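PDB 3A5V: alpha-galactosidase from Umbelopsis vinacea, which hydrolyses terminal alpha-linked galactose residues from galactosides, as a tetrameric, N-glycosylated member of glycoside hydrolase family 27. Local coordinates for residues N219-A224 against T259-L264; Q311-G316 against V325-A330; M337-D342 against N374-D379. All blocks are in the same frame, centred on the assembly; numbering follows the deposited sequence. Where two conformers were deposited one is given.

Contact 1 of 3, residues N219-A224 against T259-L264; sequences NIINKA and TIWAAL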
ATOM      1  N   ASN A 219     -20.358   0.204   7.638  1.00 11.12           N
ATOM      2  CA  ASN A 219     -18.929   0.372   7.328  1.00 11.62           C
ATOM      3  C   ASN A 219     -18.072  -0.510   8.247  1.00 11.74           C
ATOM      4  O   ASN A 219     -17.185  -1.247   7.791  1.00 10.50           O
ATOM      5  CB  ASN A 219     -18.525   1.866   7.435  1.00 11.31           C
ATOM      6  CG  ASN A 219     -17.025   2.092   7.249  1.00 12.34           C
ATOM      7  OD1 ASN A 219     -16.223   1.851   8.172  1.00 14.86           O
ATOM      8  ND2 ASN A 219     -16.633   2.573   6.059  1.00 10.32           N
ATOM      9  N   ILE A 220     -18.341  -0.434   9.551  1.00 11.21           N
ATOM     10  CA  ILE A 220     -17.584  -1.224  10.511  1.00 11.83           C
ATOM     11  C   ILE A 220     -17.805  -2.729  10.332  1.00 11.73           C
ATOM     12  O   ILE A 220     -16.843  -3.490  10.389  1.00 11.75           O
ATOM     13  CB  ILE A 220     -17.857  -0.762  11.973  1.00 12.22           C
ATOM     14  CG1 ILE A 220     -17.194   0.602  12.189  1.00 12.52           C
ATOM     15  CG2 ILE A 220     -17.317  -1.780  13.008  1.00 11.63           C
ATOM     16  CD1 ILE A 220     -17.746   1.337  13.397  1.00 12.48           C
ATOM     17  N   ILE A 221     -19.051  -3.150  10.088  1.00 11.52           N
ATOM     18  CA  ILE A 221     -19.316  -4.582   9.867  1.00 12.68           C
ATOM     19  C   ILE A 221     -18.467  -5.134   8.698  1.00 13.19           C
ATOM     20  O   ILE A 221     -17.910  -6.227   8.797  1.00 11.73           O
ATOM     21  CB  ILE A 221     -20.822  -4.885   9.618  1.00 12.64           C
ATOM     22  CG1 ILE A 221     -21.634  -4.596  10.895  1.00 12.59           C
ATOM     23  CG2 ILE A 221     -21.007  -6.363   9.156  1.00 13.16           C
ATOM     24  CD1 ILE A 221     -23.126  -4.586  10.703  1.00 12.93           C
ATOM     25  N   ASN A 222     -18.380  -4.378   7.596  1.00 13.87           N
ATOM     26  CA  ASN A 222     -17.643  -4.859   6.424  1.00 15.30           C
ATOM     27  C   ASN A 222     -16.142  -4.981   6.686  1.00 14.76           C
ATOM     28  O   ASN A 222     -15.455  -5.804   6.073  1.00 15.68           O
ATOM     29  CB  ASN A 222     -17.974  -4.004   5.180  1.00 15.58           C
ATOM     30  CG  ASN A 222     -19.431  -4.180   4.720  1.00 19.85           C
ATOM     31  OD1 ASN A 222     -19.999  -5.275   4.813  1.00 23.58           O
ATOM     32  ND2 ASN A 222     -20.048  -3.090   4.234  1.00 21.47           N
ATOM     33  N   LYS A 223     -15.635  -4.197   7.630  1.00 14.18           N
ATOM     34  CA  LYS A 223     -14.235  -4.342   8.096  1.00 12.87           C
ATOM     35  C   LYS A 223     -14.048  -5.513   9.051  1.00 12.47           C
ATOM     36  O   LYS A 223     -13.078  -6.271   8.948  1.00 11.67           O
ATOM     37  CB  LYS A 223     -13.747  -3.045   8.774  1.00 12.63           C
ATOM     38  CG  LYS A 223     -13.629  -1.875   7.791  1.00 11.91           C
ATOM     39  CD  LYS A 223     -13.545  -0.515   8.503  1.00 11.73           C
ATOM     40  CE  LYS A 223     -13.278   0.581   7.461  1.00 10.87           C
ATOM     41  NZ  LYS A 223     -13.519   1.974   8.004  1.00 11.79           N
ATOM     42  N   ALA A 224     -14.978  -5.657   9.991  1.00 11.43           N
ATOM     43  CA  ALA A 224     -14.870  -6.684  11.022  1.00 11.47           C
ATOM     44  C   ALA A 224     -14.841  -8.111  10.471  1.00 11.50           C
ATOM     45  O   ALA A 224     -14.184  -8.979  11.054  1.00 11.36           O
ATOM     46  CB  ALA A 224     -16.019  -6.547  12.023  1.00 10.81           C
ATOM     47  N   THR A 259     -26.678  -6.895  17.721  1.00 10.35           N
ATOM     48  CA  THR A 259     -26.575  -8.316  17.330  1.00 10.57           C
ATOM     49  C   THR A 259     -25.202  -8.669  16.752  1.00 10.63           C
ATOM     50  O   THR A 259     -24.593  -9.677  17.136  1.00 11.09           O
ATOM     51  CB  THR A 259     -27.657  -8.668  16.274  1.00 10.99           C
ATOM     52  OG1 THR A 259     -28.972  -8.456  16.832  1.00 12.08           O
ATOM     53  CG2 THR A 259     -27.502 -10.129  15.774  1.00 11.24           C
ATOM     54  N   ILE A 260     -24.735  -7.860  15.800  1.00  9.89           N
ATOM     55  CA  ILE A 260     -23.479  -8.145  15.126  1.00  9.96           C
ATOM     56  C   ILE A 260     -22.292  -7.939  16.072  1.00  9.74           C
ATOM     57  O   ILE A 260     -21.397  -8.763  16.100  1.00  9.16           O
ATOM     58  CB  ILE A 260     -23.314  -7.338  13.788  1.00  9.76           C
ATOM     59  CG1 ILE A 260     -24.438  -7.693  12.782  1.00 10.21           C
ATOM     60  CG2 ILE A 260     -21.934  -7.581  13.147  1.00  9.78           C
ATOM     61  CD1 ILE A 260     -24.470  -9.185  12.336  1.00 11.68           C
ATOM     62  N   TRP A 261     -22.295  -6.851  16.845  1.00  9.46           N
ATOM     63  CA  TRP A 261     -21.259  -6.645  17.877  1.00  9.97           C
ATOM     64  C   TRP A 261     -21.233  -7.850  18.843  1.00 10.02           C
ATOM     65  O   TRP A 261     -20.165  -8.378  19.178  1.00 10.66           O
ATOM     66  CB  TRP A 261     -21.565  -5.374  18.672  1.00  9.51           C
ATOM     67  CG  TRP A 261     -20.957  -4.060  18.131  1.00 10.42           C
ATOM     68  CD1 TRP A 261     -20.230  -3.165  18.867  1.00 11.39           C
ATOM     69  CD2 TRP A 261     -21.041  -3.501  16.796  1.00 10.75           C
ATOM     70  NE1 TRP A 261     -19.858  -2.100  18.096  1.00 10.75           N
ATOM     71  CE2 TRP A 261     -20.337  -2.269  16.822  1.00 11.21           C
ATOM     72  CE3 TRP A 261     -21.627  -3.922  15.584  1.00 11.13           C
ATOM     73  CZ2 TRP A 261     -20.193  -1.446  15.679  1.00  9.85           C
ATOM     74  CZ3 TRP A 261     -21.484  -3.100  14.437  1.00 10.70           C
ATOM     75  CH2 TRP A 261     -20.769  -1.873  14.502  1.00 10.43           C
ATOM     76  N   ALA A 262     -22.408  -8.286  19.287  1.00  9.49           N
ATOM     77  CA  ALA A 262     -22.471  -9.429  20.210  1.00  9.73           C
ATOM     78  C   ALA A 262     -21.929 -10.714  19.546  1.00  9.61           C
ATOM     79  O   ALA A 262     -21.085 -11.410  20.103  1.00 10.53           O
ATOM     80  CB  ALA A 262     -23.924  -9.639  20.700  1.00  9.76           C
ATOM     81  N   ALA A 263     -22.419 -11.025  18.354  1.00  9.44           N
ATOM     82  CA  ALA A 263     -22.059 -12.298  17.682  1.00  9.87           C
ATOM     83  C   ALA A 263     -20.628 -12.358  17.143  1.00  9.63           C
ATOM     84  O   ALA A 263     -20.089 -13.443  16.938  1.00  9.84           O
ATOM     85  CB  ALA A 263     -23.083 -12.613  16.538  1.00  9.16           C
ATOM     86  N   LEU A 264     -20.022 -11.201  16.892  1.00  9.63           N
ATOM     87  CA  LEU A 264     -18.630 -11.147  16.482  1.00  9.79           C
ATOM     88  C   LEU A 264     -17.665 -11.066  17.677  1.00  9.80           C
ATOM     89  O   LEU A 264     -16.453 -10.928  17.491  1.00  9.76           O
ATOM     90  CB  LEU A 264     -18.379 -10.012  15.447  1.00  9.41           C
ATOM     91  CG  LEU A 264     -18.520 -10.478  13.974  1.00  9.93           C
ATOM     92  CD1 LEU A 264     -19.877 -11.195  13.694  1.00  9.67           C
ATOM     93  CD2 LEU A 264     -18.358  -9.287  12.989  1.00 10.24           C
TER
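With CG1 of Ile-221 beside its backbone N (chi1 -67°) and CG2 of Ile-220 anti to its own N, two neighbouring isoleucines of helix 217-227 reach Trp-261 and Ile-260 on helix 251-263. These are two outer helices of the (beta/alpha)8 barrel, and the short segments run nearly parallel, 23° apart, with axes 11.3 Å from each other. At that spacing large side chains bridge the gap. The Trp-261 indole crosses Ile-220 at about a right angle and Ile-221 at a slant: its CH2 lies 3.8 Å from CG2 of Ile-220, and its CZ3 lies 3.8 Å from CG1 of Ile-221. The same CG1 is also 3.8 Å from CG2 of Ile-260, and these two isoleucines cross at about a right angle, CD1 of Ile-221 resting on both CG1 and CG2 of its partner. No hydrogen bond links the segments; the indole is fixed instead from elsewhere, its NE1 donating to the backbone O of Asp-240 and its ring meeting His-257 edge-to-face. Phe-314 of the C-terminal domain packs on Ile-221, Ile-260 and Leu-264. Past the last turn of helix 251-263, the methyl CD2 of Leu-264 touches CB of Ala-224 at 3.7 Å.

Contact 2 of 3, residues Q311-G316 against V325-A330; sequences QQLFSG and VILLNA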
ATOM      1  N   GLN A 311     -28.196  -8.438   1.183  1.00 15.58           N
ATOM      2  CA  GLN A 311     -28.413  -9.455   2.222  1.00 14.88           C
ATOM      3  C   GLN A 311     -27.118 -10.143   2.626  1.00 14.12           C
ATOM      4  O   GLN A 311     -26.225 -10.356   1.779  1.00 12.85           O
ATOM      5  CB  GLN A 311     -29.417 -10.487   1.729  1.00 14.22           C
ATOM      6  CG  GLN A 311     -30.796  -9.879   1.472  1.00 15.13           C
ATOM      7  CD  GLN A 311     -31.814 -10.920   1.071  1.00 16.15           C
ATOM      8  OE1 GLN A 311     -31.561 -12.124   1.178  1.00 18.02           O
ATOM      9  NE2 GLN A 311     -32.972 -10.467   0.600  1.00 18.24           N
ATOM     10  N   GLN A 312     -27.006 -10.474   3.919  1.00 13.72           N
ATOM     11  CA  GLN A 312     -25.827 -11.171   4.462  1.00 14.09           C
ATOM     12  C   GLN A 312     -26.266 -12.293   5.403  1.00 13.65           C
ATOM     13  O   GLN A 312     -27.280 -12.159   6.097  1.00 13.52           O
ATOM     14  CB  GLN A 312     -24.898 -10.196   5.199  1.00 14.38           C
ATOM     15  CG  GLN A 312     -24.579  -8.935   4.360  1.00 14.65           C
ATOM     16  CD  GLN A 312     -23.543  -8.025   4.994  1.00 15.75           C
ATOM     17  OE1 GLN A 312     -22.864  -8.389   5.963  1.00 17.13           O
ATOM     18  NE2 GLN A 312     -23.405  -6.832   4.429  1.00 15.57           N
ATOM     19  N   LEU A 313     -25.512 -13.392   5.392  1.00 12.72           N
ATOM     20  CA  LEU A 313     -25.737 -14.518   6.312  1.00 12.68           C
ATOM     21  C   LEU A 313     -24.504 -14.686   7.206  1.00 12.23           C
ATOM     22  O   LEU A 313     -23.376 -14.725   6.698  1.00 11.90           O
ATOM     23  CB  LEU A 313     -25.959 -15.828   5.529  1.00 12.68           C
ATOM     24  CG  LEU A 313     -26.041 -17.127   6.359  1.00 13.46           C
ATOM     25  CD1 LEU A 313     -27.271 -17.095   7.263  1.00  9.55           C
ATOM     26  CD2 LEU A 313     -26.040 -18.387   5.478  1.00 12.85           C
ATOM     27  N   PHE A 314     -24.726 -14.793   8.517  1.00 11.29           N
ATOM     28  CA  PHE A 314     -23.662 -15.119   9.468  1.00 11.05           C
ATOM     29  C   PHE A 314     -23.982 -16.442  10.164  1.00 11.14           C
ATOM     30  O   PHE A 314     -25.159 -16.759  10.422  1.00 10.74           O
ATOM     31  CB  PHE A 314     -23.511 -14.029  10.542  1.00 11.14           C
ATOM     32  CG  PHE A 314     -23.025 -12.695  10.011  1.00 12.51           C
ATOM     33  CD1 PHE A 314     -23.895 -11.831   9.332  1.00 13.61           C
ATOM     34  CD2 PHE A 314     -21.705 -12.292  10.226  1.00 13.88           C
ATOM     35  CE1 PHE A 314     -23.441 -10.584   8.851  1.00 12.83           C
ATOM     36  CE2 PHE A 314     -21.244 -11.059   9.759  1.00 14.39           C
ATOM     37  CZ  PHE A 314     -22.119 -10.201   9.067  1.00 12.74           C
ATOM     38  N   SER A 315     -22.932 -17.188  10.482  1.00 10.94           N
ATOM     39  CA  SER A 315     -23.073 -18.481  11.147  1.00 11.43           C
ATOM     40  C   SER A 315     -21.850 -18.737  12.013  1.00 11.59           C
ATOM     41  O   SER A 315     -20.714 -18.566  11.549  1.00 11.30           O
ATOM     42  CB  SER A 315     -23.200 -19.591  10.094  1.00 11.29           C
ATOM     43  OG  SER A 315     -23.233 -20.863  10.704  1.00 12.03           O
ATOM     44  N   GLY A 316     -22.073 -19.175  13.258  1.00 11.36           N
ATOM     45  CA  GLY A 316     -20.975 -19.484  14.157  1.00 11.68           C
ATOM     46  C   GLY A 316     -21.298 -20.550  15.183  1.00 12.18           C
ATOM     47  O   GLY A 316     -22.442 -20.733  15.542  1.00 12.20           O
ATOM     48  N   VAL A 325     -27.055 -18.277  14.122  1.00 12.01           N
ATOM     49  CA  VAL A 325     -27.294 -17.927  12.722  1.00 12.07           C
ATOM     50  C   VAL A 325     -27.954 -16.565  12.673  1.00 12.06           C
ATOM     51  O   VAL A 325     -28.923 -16.310  13.394  1.00 12.32           O
ATOM     52  CB  VAL A 325     -28.135 -19.006  11.968  1.00 11.90           C
ATOM     53  CG1 VAL A 325     -28.493 -18.553  10.538  1.00 12.06           C
ATOM     54  CG2 VAL A 325     -27.354 -20.334  11.908  1.00 10.70           C
ATOM     55  N   ILE A 326     -27.415 -15.681  11.838  1.00 11.93           N
ATOM     56  CA  ILE A 326     -27.992 -14.342  11.666  1.00 11.92           C
ATOM     57  C   ILE A 326     -28.308 -14.045  10.206  1.00 11.99           C
ATOM     58  O   ILE A 326     -27.419 -14.107   9.338  1.00 11.62           O
ATOM     59  CB  ILE A 326     -27.047 -13.223  12.194  1.00 12.11           C
ATOM     60  CG1 ILE A 326     -26.641 -13.508  13.647  1.00 13.52           C
ATOM     61  CG2 ILE A 326     -27.716 -11.845  12.069  1.00 11.76           C
ATOM     62  CD1 ILE A 326     -25.286 -13.006  14.011  1.00 17.64           C
ATOM     63  N   LEU A 327     -29.568 -13.695   9.947  1.00 12.04           N
ATOM     64  CA  LEU A 327     -29.977 -13.165   8.644  1.00 12.41           C
ATOM     65  C   LEU A 327     -29.962 -11.654   8.747  1.00 11.94           C
ATOM     66  O   LEU A 327     -30.634 -11.083   9.604  1.00 12.28           O
ATOM     67  CB  LEU A 327     -31.395 -13.644   8.277  1.00 12.86           C
ATOM     68  CG  LEU A 327     -31.601 -15.162   8.318  1.00 15.32           C
ATOM     69  CD1 LEU A 327     -33.103 -15.468   8.330  1.00 15.50           C
ATOM     70  CD2 LEU A 327     -30.899 -15.810   7.140  1.00 17.84           C
ATOM     71  N   LEU A 328     -29.192 -11.005   7.888  1.00 11.77           N
ATOM     72  CA  LEU A 328     -29.084  -9.545   7.956  1.00 11.78           C
ATOM     73  C   LEU A 328     -29.521  -8.949   6.626  1.00 12.26           C
ATOM     74  O   LEU A 328     -28.996  -9.303   5.556  1.00 12.17           O
ATOM     75  CB  LEU A 328     -27.651  -9.112   8.310  1.00 11.41           C
ATOM     76  CG  LEU A 328     -27.321  -7.619   8.466  1.00 12.14           C
ATOM     77  CD1 LEU A 328     -26.084  -7.494   9.355  1.00 14.47           C
ATOM     78  CD2 LEU A 328     -27.044  -6.973   7.115  1.00 13.56           C
ATOM     79  N   ASN A 329     -30.458  -8.020   6.726  1.00 12.91           N
ATOM     80  CA  ASN A 329     -31.052  -7.357   5.583  1.00 13.45           C
ATOM     81  C   ASN A 329     -30.641  -5.881   5.589  1.00 14.14           C
ATOM     82  O   ASN A 329     -31.256  -5.065   6.271  1.00 13.69           O
ATOM     83  CB  ASN A 329     -32.579  -7.492   5.626  1.00 13.01           C
ATOM     84  CG  ASN A 329     -33.270  -6.732   4.476  1.00 14.33           C
ATOM     85  OD1 ASN A 329     -32.627  -6.347   3.501  1.00 12.98           O
ATOM     86  ND2 ASN A 329     -34.567  -6.491   4.618  1.00 13.74           N
ATOM     87  N   ALA A 330     -29.600  -5.553   4.831  1.00 14.55           N
ATOM     88  CA  ALA A 330     -29.132  -4.168   4.743  1.00 15.65           C
ATOM     89  C   ALA A 330     -29.921  -3.314   3.747  1.00 16.49           C
ATOM     90  O   ALA A 330     -29.595  -2.128   3.558  1.00 16.45           O
ATOM     91  CB  ALA A 330     -27.628  -4.120   4.412  1.00 15.55           C
TER
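Phe-314 and Ile-326 meet CB to CB at 4.0 Å as an antiparallel hydrogen-bonded pair in the hairpin of strands 311-318 and 322-329, part of the C-terminal beta sandwich. Each donates its N-H to the other's carbonyl, both bonds 2.9 Å between N and O and nearly straight, with angles at the hydrogen of 170° for Phe-314 N to Ile-326 O and 169° for Ile-326 N to Phe-314 O. Gln-312 and Leu-328 form the next hydrogen-bonded pair, with a second reciprocal pair of bonds, Gln-312 N reaching Leu-328 O at 2.8 Å. Both faces of this paired middle are buried. The one carrying these four side chains is turned to the barrel helices: the Phe-314 ring lies beside Leu-328, pointing the same way, its CE1 4.1 Å from CD1 of the leucine, while Ile-260 of helix 251-263 packs on both residues. On the other face the branched ends of Leu-313, Val-325 and Leu-327 gather: CD1 of Leu-313 sits 3.8 Å from CG1 of Val-325 and 3.9 Å from CD2 of Leu-327. The packing thins at the end formed by Gln-311 and Ala-330, both partly exposed, where Gln-311 comes no nearer to the Asn-329 side chain than 4.5 Å, CG to OD1. Polar groups here are satisfied from outside the pair: Gln-312 OE1 accepts from Arg-304, Asn-329 ND2 donates to the carbonyl of Ser-333, and Ser-315 OG bonds with Ile-344 O. The chemistry is thus divided, with backbone bonds setting the register and apolar groups on both faces tying the hairpin to the barrel helices and to strand 335-340.

Contact 3 of 3, residues M337-D342 against N374-D379; sequences MTATWD and NHITLD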
ATOM      1  N   MET A 337     -35.778 -13.795   3.899  1.00 15.11           N
ATOM      2  CA  MET A 337     -34.431 -14.326   3.671  1.00 14.33           C
ATOM      3  C   MET A 337     -34.354 -15.815   4.011  1.00 14.28           C
ATOM      4  O   MET A 337     -35.023 -16.264   4.942  1.00 13.61           O
ATOM      5  CB  MET A 337     -33.386 -13.552   4.504  1.00 14.64           C
ATOM      6  CG  MET A 337     -33.292 -12.052   4.169  1.00 13.86           C
ATOM      7  SD  MET A 337     -31.951 -11.230   5.088  1.00 13.87           S
ATOM      8  CE  MET A 337     -30.532 -12.317   4.734  1.00 10.16           C
ATOM      9  N   THR A 338     -33.517 -16.552   3.275  1.00 14.02           N
ATOM     10  CA  THR A 338     -33.372 -18.014   3.426  1.00 14.30           C
ATOM     11  C   THR A 338     -31.940 -18.423   3.742  1.00 14.26           C
ATOM     12  O   THR A 338     -31.000 -18.004   3.041  1.00 15.38           O
ATOM     13  CB  THR A 338     -33.823 -18.739   2.122  1.00 14.22           C
ATOM     14  OG1 THR A 338     -35.190 -18.429   1.882  1.00 15.04           O
ATOM     15  CG2 THR A 338     -33.654 -20.263   2.228  1.00 14.63           C
ATOM     16  N   ALA A 339     -31.773 -19.227   4.795  1.00 13.85           N
ATOM     17  CA  ALA A 339     -30.492 -19.858   5.117  1.00 14.18           C
ATOM     18  C   ALA A 339     -30.659 -21.360   4.919  1.00 14.26           C
ATOM     19  O   ALA A 339     -31.626 -21.938   5.418  1.00 14.19           O
ATOM     20  CB  ALA A 339     -30.094 -19.569   6.559  1.00 14.99           C
ATOM     21  N   THR A 340     -29.738 -21.973   4.183  1.00 13.49           N
ATOM     22  CA  THR A 340     -29.769 -23.418   3.971  1.00 14.01           C
ATOM     23  C   THR A 340     -28.793 -24.075   4.962  1.00 13.85           C
ATOM     24  O   THR A 340     -27.874 -23.427   5.455  1.00 13.24           O
ATOM     25  CB  THR A 340     -29.355 -23.796   2.542  1.00 13.95           C
ATOM     26  OG1 THR A 340     -27.948 -23.595   2.382  1.00 14.40           O
ATOM     27  CG2 THR A 340     -30.105 -22.928   1.499  1.00 13.84           C
ATOM     28  N   TRP A 341     -29.012 -25.354   5.246  1.00 13.54           N
ATOM     29  CA  TRP A 341     -28.141 -26.112   6.137  1.00 13.42           C
ATOM     30  C   TRP A 341     -26.735 -26.192   5.533  1.00 13.66           C
ATOM     31  O   TRP A 341     -25.736 -26.116   6.269  1.00 12.75           O
ATOM     32  CB  TRP A 341     -28.715 -27.529   6.352  1.00 13.55           C
ATOM     33  CG  TRP A 341     -29.860 -27.695   7.399  1.00 13.65           C
ATOM     34  CD1 TRP A 341     -30.176 -28.857   8.067  1.00 13.76           C
ATOM     35  CD2 TRP A 341     -30.811 -26.703   7.862  1.00 13.50           C
ATOM     36  NE1 TRP A 341     -31.257 -28.652   8.899  1.00 13.30           N
ATOM     37  CE2 TRP A 341     -31.657 -27.342   8.801  1.00 13.25           C
ATOM     38  CE3 TRP A 341     -31.026 -25.335   7.576  1.00 13.73           C
ATOM     39  CZ2 TRP A 341     -32.698 -26.662   9.461  1.00 14.70           C
ATOM     40  CZ3 TRP A 341     -32.046 -24.659   8.232  1.00 13.27           C
ATOM     41  CH2 TRP A 341     -32.883 -25.325   9.162  1.00 14.22           C
ATOM     42  N   ASP A 342     -26.643 -26.345   4.201  1.00 13.00           N
ATOM     43  CA  ASP A 342     -25.326 -26.433   3.570  1.00 14.10           C
ATOM     44  C   ASP A 342     -24.535 -25.121   3.720  1.00 14.09           C
ATOM     45  O   ASP A 342     -23.306 -25.148   3.782  1.00 14.07           O
ATOM     46  CB  ASP A 342     -25.402 -26.859   2.095  1.00 14.40           C
ATOM     47  CG  ASP A 342     -25.753 -28.339   1.932  1.00 17.91           C
ATOM     48  OD1 ASP A 342     -25.688 -29.112   2.930  1.00 17.38           O
ATOM     49  OD2 ASP A 342     -26.096 -28.722   0.804  1.00 19.02           O
ATOM     50  N   ASN A 374     -33.408 -28.715   6.225  1.00 15.82           N
ATOM     51  CA  ASN A 374     -32.971 -28.228   4.907  1.00 16.13           C
ATOM     52  C   ASN A 374     -32.662 -26.730   4.801  1.00 15.34           C
ATOM     53  O   ASN A 374     -31.596 -26.354   4.313  1.00 14.47           O
ATOM     54  CB  ASN A 374     -33.979 -28.619   3.812  1.00 16.99           C
ATOM     55  CG  ASN A 374     -33.958 -30.110   3.503  0.50 17.20           C
ATOM     56  OD1 ASN A 374     -34.788 -30.851   4.008  0.60 19.14           O
ATOM     57  ND2 ASN A 374     -33.001 -30.552   2.686  0.60 16.76           N
ATOM     58  N   HIS A 375     -33.611 -25.894   5.233  1.00 15.29           N
ATOM     59  CA  HIS A 375     -33.484 -24.436   5.106  1.00 15.69           C
ATOM     60  C   HIS A 375     -34.508 -23.787   6.028  1.00 15.33           C
ATOM     61  O   HIS A 375     -35.471 -24.435   6.457  1.00 14.70           O
ATOM     62  CB  HIS A 375     -33.765 -23.980   3.664  1.00 15.76           C
ATOM     63  CG  HIS A 375     -35.159 -24.292   3.206  1.00 19.29           C
ATOM     64  ND1 HIS A 375     -35.437 -25.308   2.321  1.00 24.16           N
ATOM     65  CD2 HIS A 375     -36.354 -23.747   3.541  1.00 21.74           C
ATOM     66  CE1 HIS A 375     -36.742 -25.373   2.121  1.00 23.73           C
ATOM     67  NE2 HIS A 375     -37.321 -24.441   2.857  1.00 24.05           N
ATOM     68  N   ILE A 376     -34.308 -22.505   6.307  1.00 14.23           N
ATOM     69  CA  ILE A 376     -35.313 -21.726   7.016  1.00 14.25           C
ATOM     70  C   ILE A 376     -35.516 -20.388   6.286  1.00 14.23           C
ATOM     71  O   ILE A 376     -34.546 -19.744   5.885  1.00 13.93           O
ATOM     72  CB  ILE A 376     -34.898 -21.494   8.502  1.00 14.32           C
ATOM     73  CG1 ILE A 376     -36.030 -20.785   9.282  1.00 13.92           C
ATOM     74  CG2 ILE A 376     -33.537 -20.757   8.581  1.00 14.22           C
ATOM     75  CD1 ILE A 376     -35.838 -20.780  10.810  1.00 14.04           C
ATOM     76  N   THR A 377     -36.773 -19.981   6.115  1.00 13.84           N
ATOM     77  CA  THR A 377     -37.085 -18.708   5.470  1.00 13.80           C
ATOM     78  C   THR A 377     -37.836 -17.821   6.460  1.00 13.54           C
ATOM     79  O   THR A 377     -38.853 -18.240   7.029  1.00 13.91           O
ATOM     80  CB  THR A 377     -37.925 -18.917   4.158  1.00 13.88           C
ATOM     81  OG1 THR A 377     -37.169 -19.702   3.220  1.00 13.72           O
ATOM     82  CG2 THR A 377     -38.281 -17.567   3.494  1.00 13.54           C
ATOM     83  N   LEU A 378     -37.348 -16.603   6.667  1.00 13.53           N
ATOM     84  CA  LEU A 378     -37.956 -15.685   7.648  1.00 14.14           C
ATOM     85  C   LEU A 378     -38.049 -14.262   7.123  1.00 14.44           C
ATOM     86  O   LEU A 378     -37.218 -13.837   6.310  1.00 13.67           O
ATOM     87  CB  LEU A 378     -37.134 -15.659   8.946  1.00 14.03           C
ATOM     88  CG  LEU A 378     -37.023 -16.932   9.784  1.00 14.77           C
ATOM     89  CD1 LEU A 378     -36.081 -16.674  10.943  1.00 14.77           C
ATOM     90  CD2 LEU A 378     -38.391 -17.382  10.300  1.00 14.98           C
ATOM     91  N   ASP A 379     -39.041 -13.528   7.631  1.00 14.41           N
ATOM     92  CA  ASP A 379     -39.149 -12.079   7.412  1.00 15.07           C
ATOM     93  C   ASP A 379     -38.049 -11.340   8.172  1.00 14.24           C
ATOM     94  O   ASP A 379     -37.886 -11.530   9.374  1.00 13.79           O
ATOM     95  CB  ASP A 379     -40.492 -11.568   7.925  1.00 15.57           C
ATOM     96  CG  ASP A 379     -41.658 -12.045   7.085  1.00 19.23           C
ATOM     97  OD1 ASP A 379     -41.623 -11.860   5.859  1.00 24.69           O
ATOM     98  OD2 ASP A 379     -42.621 -12.578   7.667  1.00 23.66           O
TER
HETATM   99  O   HOH W   1     -29.044 -27.323   2.553  1.00 23.75           O
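Trp-341 turns one face of its indole to the backbone of Asn-374 and His-375, where strand 335-340 of the C-terminal beta sandwich ends opposite the start of strand 375-380. Chi1 of -81° puts CG beside the tryptophan's own N, on the way to the Asn-374 backbone. Asn-374 N lies 3.3 Å above the ring plane and His-375 N is on the same face, both offset toward the rim. Further along the ring, CZ3 is 3.4 Å from His-375 C and 4.2 Å from CG2 of Ile-376. Trp-341 N donates to Asn-374 O at 2.9 Å from above the carbonyl plane, and the indole NE1 is taken by the backbone O of Arg-356. An alanine here would probably leave the backbone at Asn-374 and His-375 without its flat cover and the carbonyl of Arg-356 without the indole N-H. Before the tryptophan the strands pair antiparallel, Met-337 with Leu-378 and Ala-339 with Ile-376, each through two backbone hydrogen bonds. Ala-339 CB and Ile-376 CG2 meet on the sheet face turned to strand 322-329. On the opposite face Thr-338 and Thr-377 approach at a slant, their hydroxyls joined by a hydrogen bond of 2.7 Å, OG1 to OG1. Beyond the strand end, a water accepts from Asp-342 N at 3.1 Å and donates to Asn-374 O.

Overall arrangement
Along the chain the three contacts come in series, and in space they run outward from the barrel. Contact 1 is centred about 9 Å from the centre of the chain, contact 2 about 19 Å and contact 3 about 29 Å. The centres of contacts 1 and 2 are about 11 Å apart, and helix 251-263 meets the hairpin directly, Ala-263 CB to Ile-326 CD1 at 3.4 Å, joining the (beta/alpha)8 barrel to the C-terminal domain. Contacts 2 and 3, centred about 10 Å apart, belong to the two facing sheets of the C-terminal beta sandwich. Packed on helices 217-227 and 251-263 by one face and on strand 335-340 by the other, the hairpin forms the middle layer; contacts 1 and 3, centred about 21 Å apart, do not touch.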